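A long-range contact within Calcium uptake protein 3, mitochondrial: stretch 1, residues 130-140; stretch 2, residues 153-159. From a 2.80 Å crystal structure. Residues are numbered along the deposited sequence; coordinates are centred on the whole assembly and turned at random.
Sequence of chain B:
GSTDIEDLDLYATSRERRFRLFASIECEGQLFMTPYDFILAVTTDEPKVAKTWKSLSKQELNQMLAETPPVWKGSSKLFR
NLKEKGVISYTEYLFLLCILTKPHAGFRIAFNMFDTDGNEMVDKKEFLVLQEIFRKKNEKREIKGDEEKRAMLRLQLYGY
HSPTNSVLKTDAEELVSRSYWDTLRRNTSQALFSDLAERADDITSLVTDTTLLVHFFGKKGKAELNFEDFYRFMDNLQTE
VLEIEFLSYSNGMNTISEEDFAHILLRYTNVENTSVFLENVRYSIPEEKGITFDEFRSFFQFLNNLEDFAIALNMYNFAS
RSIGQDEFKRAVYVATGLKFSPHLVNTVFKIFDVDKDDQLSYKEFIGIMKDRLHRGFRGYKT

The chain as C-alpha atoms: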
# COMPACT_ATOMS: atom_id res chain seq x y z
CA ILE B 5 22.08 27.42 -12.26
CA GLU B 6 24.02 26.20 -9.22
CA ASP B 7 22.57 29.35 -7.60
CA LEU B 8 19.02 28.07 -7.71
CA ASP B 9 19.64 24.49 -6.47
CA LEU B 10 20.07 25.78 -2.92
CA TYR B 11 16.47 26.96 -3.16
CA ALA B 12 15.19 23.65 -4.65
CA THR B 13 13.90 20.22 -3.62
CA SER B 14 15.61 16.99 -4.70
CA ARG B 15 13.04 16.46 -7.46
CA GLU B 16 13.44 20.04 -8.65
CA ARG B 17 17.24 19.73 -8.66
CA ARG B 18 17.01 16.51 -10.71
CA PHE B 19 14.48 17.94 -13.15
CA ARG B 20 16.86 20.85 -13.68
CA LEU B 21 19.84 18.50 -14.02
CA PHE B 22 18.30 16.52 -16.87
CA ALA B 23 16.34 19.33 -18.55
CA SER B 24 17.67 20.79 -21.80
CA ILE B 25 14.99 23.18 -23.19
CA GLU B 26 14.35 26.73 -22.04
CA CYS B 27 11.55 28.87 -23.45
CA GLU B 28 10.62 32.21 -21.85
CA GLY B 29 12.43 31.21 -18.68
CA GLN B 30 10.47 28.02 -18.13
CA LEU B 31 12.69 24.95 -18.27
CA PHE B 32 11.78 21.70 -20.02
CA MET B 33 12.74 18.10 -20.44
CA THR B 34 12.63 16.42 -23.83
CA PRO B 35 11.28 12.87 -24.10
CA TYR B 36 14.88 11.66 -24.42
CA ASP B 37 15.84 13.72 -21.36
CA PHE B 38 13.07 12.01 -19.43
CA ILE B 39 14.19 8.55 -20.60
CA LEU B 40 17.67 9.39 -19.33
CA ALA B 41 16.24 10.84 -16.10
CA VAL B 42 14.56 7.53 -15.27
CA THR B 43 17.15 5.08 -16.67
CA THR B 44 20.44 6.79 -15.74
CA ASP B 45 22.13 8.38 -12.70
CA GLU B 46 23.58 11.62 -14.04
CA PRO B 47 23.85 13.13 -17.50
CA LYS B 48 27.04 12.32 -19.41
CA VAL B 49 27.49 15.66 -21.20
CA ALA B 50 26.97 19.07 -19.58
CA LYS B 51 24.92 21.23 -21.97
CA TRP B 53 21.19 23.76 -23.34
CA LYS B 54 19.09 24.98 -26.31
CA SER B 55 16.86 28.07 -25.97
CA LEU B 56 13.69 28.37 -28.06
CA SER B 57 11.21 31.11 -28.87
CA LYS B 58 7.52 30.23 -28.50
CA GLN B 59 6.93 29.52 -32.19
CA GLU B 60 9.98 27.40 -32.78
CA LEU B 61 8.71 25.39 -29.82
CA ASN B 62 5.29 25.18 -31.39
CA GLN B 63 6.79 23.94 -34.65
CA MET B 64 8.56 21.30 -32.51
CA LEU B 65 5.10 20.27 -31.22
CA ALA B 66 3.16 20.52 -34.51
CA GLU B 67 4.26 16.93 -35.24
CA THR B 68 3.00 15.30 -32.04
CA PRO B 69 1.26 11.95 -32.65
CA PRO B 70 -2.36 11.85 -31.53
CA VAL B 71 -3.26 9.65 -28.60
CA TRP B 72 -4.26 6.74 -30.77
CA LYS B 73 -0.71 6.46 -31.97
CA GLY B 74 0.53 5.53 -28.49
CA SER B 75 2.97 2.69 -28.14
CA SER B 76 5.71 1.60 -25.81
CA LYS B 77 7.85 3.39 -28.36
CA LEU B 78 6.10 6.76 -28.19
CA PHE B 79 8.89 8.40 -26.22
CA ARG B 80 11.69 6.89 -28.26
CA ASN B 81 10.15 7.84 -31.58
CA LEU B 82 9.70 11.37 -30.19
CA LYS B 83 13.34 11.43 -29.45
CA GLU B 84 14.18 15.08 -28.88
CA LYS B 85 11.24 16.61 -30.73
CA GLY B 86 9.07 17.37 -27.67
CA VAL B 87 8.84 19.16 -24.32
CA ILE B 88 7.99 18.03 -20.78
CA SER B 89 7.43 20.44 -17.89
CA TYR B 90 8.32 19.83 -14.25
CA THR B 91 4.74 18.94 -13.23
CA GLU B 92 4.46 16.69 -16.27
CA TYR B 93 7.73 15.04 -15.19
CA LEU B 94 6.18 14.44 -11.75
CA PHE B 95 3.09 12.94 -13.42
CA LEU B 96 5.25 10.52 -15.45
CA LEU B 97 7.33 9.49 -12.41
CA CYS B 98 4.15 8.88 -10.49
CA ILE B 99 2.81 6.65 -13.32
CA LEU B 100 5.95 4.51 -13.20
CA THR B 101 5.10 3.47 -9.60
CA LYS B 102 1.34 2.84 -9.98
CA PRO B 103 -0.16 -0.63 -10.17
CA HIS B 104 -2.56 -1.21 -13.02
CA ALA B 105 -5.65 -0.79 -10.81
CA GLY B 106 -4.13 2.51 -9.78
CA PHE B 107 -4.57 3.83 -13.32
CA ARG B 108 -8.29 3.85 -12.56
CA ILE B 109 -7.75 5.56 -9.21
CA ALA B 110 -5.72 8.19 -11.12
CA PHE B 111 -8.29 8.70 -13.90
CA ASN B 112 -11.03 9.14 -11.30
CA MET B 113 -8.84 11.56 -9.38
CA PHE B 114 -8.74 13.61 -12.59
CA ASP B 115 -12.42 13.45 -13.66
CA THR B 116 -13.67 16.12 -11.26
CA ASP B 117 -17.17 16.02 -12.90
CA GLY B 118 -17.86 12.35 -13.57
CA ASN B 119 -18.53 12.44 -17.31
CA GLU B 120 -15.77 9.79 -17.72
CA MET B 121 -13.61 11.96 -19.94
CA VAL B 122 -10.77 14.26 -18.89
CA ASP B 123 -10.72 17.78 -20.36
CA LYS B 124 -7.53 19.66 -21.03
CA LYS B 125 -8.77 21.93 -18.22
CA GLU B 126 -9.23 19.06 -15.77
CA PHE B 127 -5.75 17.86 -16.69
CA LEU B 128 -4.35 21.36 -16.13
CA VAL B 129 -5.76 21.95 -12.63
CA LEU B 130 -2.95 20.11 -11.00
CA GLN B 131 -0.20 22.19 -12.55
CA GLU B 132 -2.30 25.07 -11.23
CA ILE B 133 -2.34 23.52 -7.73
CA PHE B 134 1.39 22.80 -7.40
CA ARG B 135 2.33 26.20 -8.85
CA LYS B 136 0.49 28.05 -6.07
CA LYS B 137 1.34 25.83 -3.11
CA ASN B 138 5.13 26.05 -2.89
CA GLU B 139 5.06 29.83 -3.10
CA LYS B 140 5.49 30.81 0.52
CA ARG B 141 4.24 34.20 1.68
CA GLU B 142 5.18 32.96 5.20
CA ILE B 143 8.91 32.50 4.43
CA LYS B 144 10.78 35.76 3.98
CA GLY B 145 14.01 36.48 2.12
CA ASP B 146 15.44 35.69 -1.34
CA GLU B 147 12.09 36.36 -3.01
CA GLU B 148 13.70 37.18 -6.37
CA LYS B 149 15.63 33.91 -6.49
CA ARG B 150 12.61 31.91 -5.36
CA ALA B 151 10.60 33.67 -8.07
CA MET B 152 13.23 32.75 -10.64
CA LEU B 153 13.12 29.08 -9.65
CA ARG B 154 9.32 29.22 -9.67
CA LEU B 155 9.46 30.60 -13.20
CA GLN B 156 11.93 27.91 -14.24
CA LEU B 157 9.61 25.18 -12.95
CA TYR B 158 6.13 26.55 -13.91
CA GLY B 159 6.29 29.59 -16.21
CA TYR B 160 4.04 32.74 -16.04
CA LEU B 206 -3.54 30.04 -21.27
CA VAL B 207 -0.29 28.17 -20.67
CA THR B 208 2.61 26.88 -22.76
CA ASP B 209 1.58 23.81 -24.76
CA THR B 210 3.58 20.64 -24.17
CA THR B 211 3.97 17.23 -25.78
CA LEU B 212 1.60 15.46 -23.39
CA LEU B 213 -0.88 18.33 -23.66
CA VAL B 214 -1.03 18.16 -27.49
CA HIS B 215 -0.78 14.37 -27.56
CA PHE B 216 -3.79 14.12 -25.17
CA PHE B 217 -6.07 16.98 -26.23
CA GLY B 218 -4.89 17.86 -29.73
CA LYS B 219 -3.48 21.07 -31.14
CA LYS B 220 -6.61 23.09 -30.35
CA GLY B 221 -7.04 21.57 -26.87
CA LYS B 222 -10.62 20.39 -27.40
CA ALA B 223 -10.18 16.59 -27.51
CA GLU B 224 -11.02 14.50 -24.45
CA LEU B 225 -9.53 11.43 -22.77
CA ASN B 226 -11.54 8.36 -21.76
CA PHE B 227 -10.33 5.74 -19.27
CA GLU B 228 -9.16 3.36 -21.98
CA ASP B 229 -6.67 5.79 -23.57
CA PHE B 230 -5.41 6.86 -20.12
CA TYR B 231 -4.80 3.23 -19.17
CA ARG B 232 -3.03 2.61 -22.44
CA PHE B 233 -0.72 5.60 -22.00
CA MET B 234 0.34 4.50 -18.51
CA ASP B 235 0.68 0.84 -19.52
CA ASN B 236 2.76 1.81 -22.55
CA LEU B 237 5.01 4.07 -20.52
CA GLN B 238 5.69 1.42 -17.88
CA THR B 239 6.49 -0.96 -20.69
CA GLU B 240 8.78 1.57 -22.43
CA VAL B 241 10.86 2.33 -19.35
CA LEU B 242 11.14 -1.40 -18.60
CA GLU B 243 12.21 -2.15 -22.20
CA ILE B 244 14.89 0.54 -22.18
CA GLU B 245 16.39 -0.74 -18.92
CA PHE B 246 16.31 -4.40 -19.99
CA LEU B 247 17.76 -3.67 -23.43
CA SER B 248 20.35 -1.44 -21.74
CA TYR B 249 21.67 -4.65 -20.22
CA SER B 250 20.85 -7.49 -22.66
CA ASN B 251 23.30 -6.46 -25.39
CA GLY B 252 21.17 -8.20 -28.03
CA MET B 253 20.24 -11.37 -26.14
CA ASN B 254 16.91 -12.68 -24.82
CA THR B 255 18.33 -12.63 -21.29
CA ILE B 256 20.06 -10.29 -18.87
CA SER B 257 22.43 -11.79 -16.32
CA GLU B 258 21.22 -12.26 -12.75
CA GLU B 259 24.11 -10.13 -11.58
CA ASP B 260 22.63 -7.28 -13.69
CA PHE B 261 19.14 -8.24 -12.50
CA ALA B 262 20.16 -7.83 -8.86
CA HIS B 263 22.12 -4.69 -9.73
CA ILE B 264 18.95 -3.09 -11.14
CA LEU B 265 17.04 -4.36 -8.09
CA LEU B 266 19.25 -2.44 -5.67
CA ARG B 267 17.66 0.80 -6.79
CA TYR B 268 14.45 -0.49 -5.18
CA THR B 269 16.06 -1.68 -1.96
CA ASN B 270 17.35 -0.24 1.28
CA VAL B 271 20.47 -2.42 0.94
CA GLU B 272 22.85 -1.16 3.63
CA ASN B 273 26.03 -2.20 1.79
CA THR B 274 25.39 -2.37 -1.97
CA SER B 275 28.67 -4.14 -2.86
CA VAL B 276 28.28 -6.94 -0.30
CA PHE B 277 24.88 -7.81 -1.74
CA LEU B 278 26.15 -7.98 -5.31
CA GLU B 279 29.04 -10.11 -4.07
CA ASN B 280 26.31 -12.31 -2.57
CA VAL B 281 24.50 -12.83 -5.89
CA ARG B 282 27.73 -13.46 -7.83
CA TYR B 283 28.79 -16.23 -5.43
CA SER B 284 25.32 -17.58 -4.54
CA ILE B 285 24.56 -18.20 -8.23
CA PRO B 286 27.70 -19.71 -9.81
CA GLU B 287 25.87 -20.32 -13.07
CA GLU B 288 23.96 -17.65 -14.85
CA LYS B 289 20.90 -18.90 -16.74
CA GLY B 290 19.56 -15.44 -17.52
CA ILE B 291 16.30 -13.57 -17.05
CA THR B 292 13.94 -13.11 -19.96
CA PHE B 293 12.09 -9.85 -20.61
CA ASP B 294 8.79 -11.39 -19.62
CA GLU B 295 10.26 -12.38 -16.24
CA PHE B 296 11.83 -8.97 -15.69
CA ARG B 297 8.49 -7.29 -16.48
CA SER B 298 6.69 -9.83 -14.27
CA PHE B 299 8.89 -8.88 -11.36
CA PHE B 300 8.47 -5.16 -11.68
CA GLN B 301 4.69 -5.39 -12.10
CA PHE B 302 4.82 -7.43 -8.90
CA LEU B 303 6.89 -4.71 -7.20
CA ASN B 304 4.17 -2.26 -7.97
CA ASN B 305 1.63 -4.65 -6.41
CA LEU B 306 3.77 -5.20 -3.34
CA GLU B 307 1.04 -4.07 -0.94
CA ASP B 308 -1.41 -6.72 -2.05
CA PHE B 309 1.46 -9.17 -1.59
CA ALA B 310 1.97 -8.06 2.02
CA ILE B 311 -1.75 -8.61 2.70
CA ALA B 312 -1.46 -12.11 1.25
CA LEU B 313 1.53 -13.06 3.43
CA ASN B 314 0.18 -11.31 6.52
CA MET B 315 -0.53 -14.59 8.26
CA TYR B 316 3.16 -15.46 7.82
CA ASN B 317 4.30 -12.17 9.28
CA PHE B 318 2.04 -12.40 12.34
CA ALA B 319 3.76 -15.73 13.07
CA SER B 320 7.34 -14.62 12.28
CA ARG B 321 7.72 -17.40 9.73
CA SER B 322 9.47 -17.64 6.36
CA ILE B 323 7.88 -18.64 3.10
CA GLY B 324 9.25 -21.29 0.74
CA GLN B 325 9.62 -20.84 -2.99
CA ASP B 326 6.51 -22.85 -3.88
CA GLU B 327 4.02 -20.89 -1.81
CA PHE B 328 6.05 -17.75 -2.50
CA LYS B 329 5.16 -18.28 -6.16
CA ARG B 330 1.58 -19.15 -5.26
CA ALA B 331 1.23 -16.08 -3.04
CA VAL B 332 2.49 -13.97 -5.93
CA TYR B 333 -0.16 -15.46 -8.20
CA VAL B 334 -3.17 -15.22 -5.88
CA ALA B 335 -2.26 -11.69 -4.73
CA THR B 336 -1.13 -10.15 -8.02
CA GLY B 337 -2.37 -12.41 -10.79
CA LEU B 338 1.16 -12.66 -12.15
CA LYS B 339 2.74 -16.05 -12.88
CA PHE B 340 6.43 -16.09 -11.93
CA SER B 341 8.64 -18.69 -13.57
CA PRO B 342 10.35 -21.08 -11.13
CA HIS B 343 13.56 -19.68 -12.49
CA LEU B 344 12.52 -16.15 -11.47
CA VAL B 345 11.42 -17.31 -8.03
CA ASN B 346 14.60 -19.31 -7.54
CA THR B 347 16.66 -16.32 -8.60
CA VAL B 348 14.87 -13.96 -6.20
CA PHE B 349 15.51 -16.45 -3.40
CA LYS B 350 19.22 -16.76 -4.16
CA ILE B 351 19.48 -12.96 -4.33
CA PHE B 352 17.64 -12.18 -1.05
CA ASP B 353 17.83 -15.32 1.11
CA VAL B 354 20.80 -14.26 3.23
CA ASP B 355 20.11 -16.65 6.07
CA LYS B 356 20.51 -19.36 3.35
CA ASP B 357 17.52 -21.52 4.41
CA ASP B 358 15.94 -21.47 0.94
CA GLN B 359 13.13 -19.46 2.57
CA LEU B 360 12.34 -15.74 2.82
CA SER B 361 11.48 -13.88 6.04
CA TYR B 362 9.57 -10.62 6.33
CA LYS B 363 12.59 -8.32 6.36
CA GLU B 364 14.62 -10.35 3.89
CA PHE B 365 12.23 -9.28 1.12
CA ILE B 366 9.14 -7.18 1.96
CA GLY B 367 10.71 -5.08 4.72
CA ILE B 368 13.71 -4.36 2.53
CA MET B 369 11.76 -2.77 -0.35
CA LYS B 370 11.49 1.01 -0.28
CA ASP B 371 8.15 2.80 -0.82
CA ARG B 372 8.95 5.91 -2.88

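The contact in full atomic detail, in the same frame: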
# COMPACT_ATOMS: atom_id res chain seq x y z
N LEU B 130 -3.94 20.44 -12.01
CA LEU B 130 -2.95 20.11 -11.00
C LEU B 130 -1.67 20.91 -11.17
O LEU B 130 -1.04 21.27 -10.17
CB LEU B 130 -2.71 18.61 -11.00
CG LEU B 130 -3.76 17.57 -10.62
CD1 LEU B 130 -3.39 16.06 -10.81
CD2 LEU B 130 -3.96 17.93 -9.23
N GLN B 131 -1.29 21.23 -12.40
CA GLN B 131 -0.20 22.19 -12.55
C GLN B 131 -0.59 23.51 -11.91
O GLN B 131 0.26 24.17 -11.31
CB GLN B 131 0.21 22.36 -14.02
CG GLN B 131 1.29 23.46 -14.23
CD GLN B 131 2.37 23.12 -15.27
OE1 GLN B 131 3.53 23.52 -15.12
NE2 GLN B 131 1.99 22.40 -16.32
N GLU B 132 -1.89 23.86 -11.95
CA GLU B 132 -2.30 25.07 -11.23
C GLU B 132 -2.08 24.90 -9.72
O GLU B 132 -1.66 25.84 -9.04
CB GLU B 132 -3.77 25.42 -11.49
CG GLU B 132 -4.72 25.00 -10.33
CD GLU B 132 -6.19 25.34 -10.50
OE1 GLU B 132 -7.00 24.68 -9.81
OE2 GLU B 132 -6.54 26.22 -11.31
N ILE B 133 -2.38 23.71 -9.18
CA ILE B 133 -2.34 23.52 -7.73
C ILE B 133 -0.90 23.56 -7.20
O ILE B 133 -0.62 24.20 -6.19
CB ILE B 133 -3.05 22.21 -7.35
CG1 ILE B 133 -4.53 22.25 -7.76
CG2 ILE B 133 -2.94 21.96 -5.85
CD1 ILE B 133 -5.32 23.42 -7.21
N PHE B 134 0.02 22.89 -7.90
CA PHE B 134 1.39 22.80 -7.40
C PHE B 134 2.12 24.12 -7.58
O PHE B 134 2.96 24.49 -6.74
CB PHE B 134 2.12 21.65 -8.10
CG PHE B 134 1.47 20.30 -7.87
CD1 PHE B 134 0.39 20.17 -6.99
CD2 PHE B 134 1.92 19.17 -8.54
CE1 PHE B 134 -0.22 18.93 -6.77
CE2 PHE B 134 1.32 17.93 -8.32
CZ PHE B 134 0.25 17.82 -7.43
N ARG B 135 1.80 24.85 -8.65
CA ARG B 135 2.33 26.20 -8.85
C ARG B 135 2.13 27.06 -7.61
O ARG B 135 3.08 27.65 -7.08
CB ARG B 135 1.63 26.83 -10.07
CG ARG B 135 2.47 27.83 -10.85
CD ARG B 135 2.41 29.23 -10.24
NE ARG B 135 1.03 29.65 -10.06
CZ ARG B 135 0.24 30.03 -11.06
NH1 ARG B 135 0.68 30.04 -12.31
NH2 ARG B 135 -1.01 30.40 -10.78
N LYS B 136 0.88 27.11 -7.11
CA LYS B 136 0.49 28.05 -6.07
C LYS B 136 1.04 27.67 -4.70
O LYS B 136 1.39 28.55 -3.90
CB LYS B 136 -1.04 28.16 -6.04
N LYS B 137 1.01 26.38 -4.41
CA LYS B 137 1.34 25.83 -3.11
C LYS B 137 2.72 26.07 -2.51
O LYS B 137 2.84 26.36 -1.34
CB LYS B 137 1.10 24.33 -3.19
N ASN B 138 3.75 25.89 -3.33
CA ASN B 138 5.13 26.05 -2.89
C ASN B 138 5.46 27.50 -2.58
O ASN B 138 6.29 27.78 -1.72
CB ASN B 138 6.09 25.51 -3.95
N GLU B 139 4.83 28.41 -3.31
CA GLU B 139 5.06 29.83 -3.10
C GLU B 139 4.78 30.06 -1.63
O GLU B 139 3.71 29.69 -1.15
CB GLU B 139 4.12 30.67 -3.96
N LYS B 140 5.73 30.63 -0.91
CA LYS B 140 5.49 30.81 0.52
C LYS B 140 5.49 32.24 1.05
O LYS B 140 6.54 32.78 1.40
CB LYS B 140 6.49 29.98 1.33
N LEU B 153 13.25 30.54 -9.60
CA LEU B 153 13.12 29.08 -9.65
C LEU B 153 11.68 28.68 -9.91
O LEU B 153 11.42 27.70 -10.62
CB LEU B 153 13.64 28.49 -8.33
CG LEU B 153 13.64 27.00 -7.92
CD1 LEU B 153 14.48 26.07 -8.79
CD2 LEU B 153 14.00 26.84 -6.46
N ARG B 154 10.73 29.46 -9.39
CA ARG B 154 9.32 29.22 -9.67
C ARG B 154 9.03 29.39 -11.15
O ARG B 154 8.33 28.57 -11.76
CB ARG B 154 8.47 30.18 -8.85
CG ARG B 154 6.99 29.94 -8.85
CD ARG B 154 6.33 30.85 -7.81
NE ARG B 154 7.05 30.80 -6.53
CZ ARG B 154 7.55 31.86 -5.90
NH1 ARG B 154 7.40 33.08 -6.41
NH2 ARG B 154 8.20 31.70 -4.74
N LEU B 155 9.58 30.44 -11.76
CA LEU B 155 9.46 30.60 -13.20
C LEU B 155 10.06 29.41 -13.94
O LEU B 155 9.43 28.85 -14.85
CB LEU B 155 10.14 31.90 -13.64
CG LEU B 155 10.06 32.10 -15.16
CD1 LEU B 155 8.70 32.61 -15.61
CD2 LEU B 155 11.15 33.06 -15.57
N GLN B 156 11.27 29.01 -13.55
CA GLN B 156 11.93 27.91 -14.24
C GLN B 156 11.06 26.66 -14.23
O GLN B 156 10.99 25.93 -15.22
CB GLN B 156 13.29 27.62 -13.62
CG GLN B 156 14.45 28.45 -14.21
CD GLN B 156 15.81 27.98 -13.73
OE1 GLN B 156 15.90 27.07 -12.91
NE2 GLN B 156 16.87 28.60 -14.22
N LEU B 157 10.38 26.41 -13.10
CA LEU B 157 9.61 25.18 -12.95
C LEU B 157 8.17 25.27 -13.47
O LEU B 157 7.63 24.25 -13.90
CB LEU B 157 9.59 24.78 -11.46
CG LEU B 157 10.92 24.52 -10.73
CD1 LEU B 157 10.68 24.42 -9.25
CD2 LEU B 157 11.61 23.26 -11.20
N TYR B 158 7.53 26.46 -13.47
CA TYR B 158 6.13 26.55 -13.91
C TYR B 158 5.76 27.63 -14.92
O TYR B 158 4.61 27.65 -15.36
CB TYR B 158 5.16 26.69 -12.72
CG TYR B 158 5.49 25.85 -11.50
CD1 TYR B 158 5.04 24.53 -11.41
CD2 TYR B 158 6.22 26.37 -10.43
CE1 TYR B 158 5.34 23.75 -10.31
CE2 TYR B 158 6.50 25.61 -9.33
CZ TYR B 158 6.07 24.29 -9.28
OH TYR B 158 6.35 23.51 -8.18
N GLY B 159 6.66 28.54 -15.28
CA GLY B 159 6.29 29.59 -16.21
C GLY B 159 5.55 30.74 -15.53
O GLY B 159 5.61 30.90 -14.31

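How are the two backbones arranged? Residues 130-138 and the helical part of 153-159 are segments of two helices that run nearly antiparallel, with 169° between their N-to-C directions. Their axes come no closer than 10.8 Å, and the Y158 ring occupies part of the space between them. The nearest pair of CA atoms is R135 CA and Y158 CA, 6.3 Å apart, and the contact is centred there. Each backbone spends its own hydrogen bonds locally: F134 N donates to L130 O at 3.0 Å and R135 N to Q131 O at 3.1 Å, while within stretch 2 Y158 N donates to R154 O at 2.8 Å. No hydrogen bond joins the two stretches among the modelled atoms, so packing carries the contact, which buries a modest 352 Å² in all.

What does the start of stretch 1 contribute? Q131 leaves its helix sideways to the neighbour, but the end of its side chain comes nearer, placing Q131 OE1 4.1 Å from Y158 CD1, at the edge of the tyrosine ring and near its plane. An aromatic edge carries slightly positive C-H groups, so a carbonyl oxygen is a tolerable neighbour there, though at this distance the contact is loose. The oxygen is not left unsatisfied, because it is hydrogen-bonded elsewhere in the structure. One turn on, F134 offers mainly the base of its side chain: F134 CB lies 4.4 Å from Y158 CE1, an apolar contact, while its ring leads away. F134 O is 3.8 Å from Y158 OH, too far to be counted as a hydrogen bond.

Why does Y158 matter so much to R135? Y158 points toward stretch 1 and has 105 Å² covered by it, more than any other residue in either stretch. Its ring lies against the backbone of the opposing helix, with R135 CA 3.9 Å from the centroid of the Y158 ring and only 3° off the ring normal. This is a CH-pi contact, in which the weakly polarised CA-H group meets the electron-rich face of the ring. R135 N lies over a face of the ring as well, but its hydrogen bond is made to Q131 O within the helix. The aliphatic start of the arginine side chain adds a close touch, R135 CG to Y158 CB at 3.5 Å. The flat ring can thus lie against main chain and methylenes together.

What closes the contact at the far end? Past the helix, E139 meets R154, whose CB points toward stretch 1. E139 CB sits 3.9 Å from R154 NE and over one face of the guanidinium, where that flat group can accept a methylene against it. The E139 carboxylate is not modelled and the residue is poorly ordered, so the coordinates support packing here rather than a charge pairing.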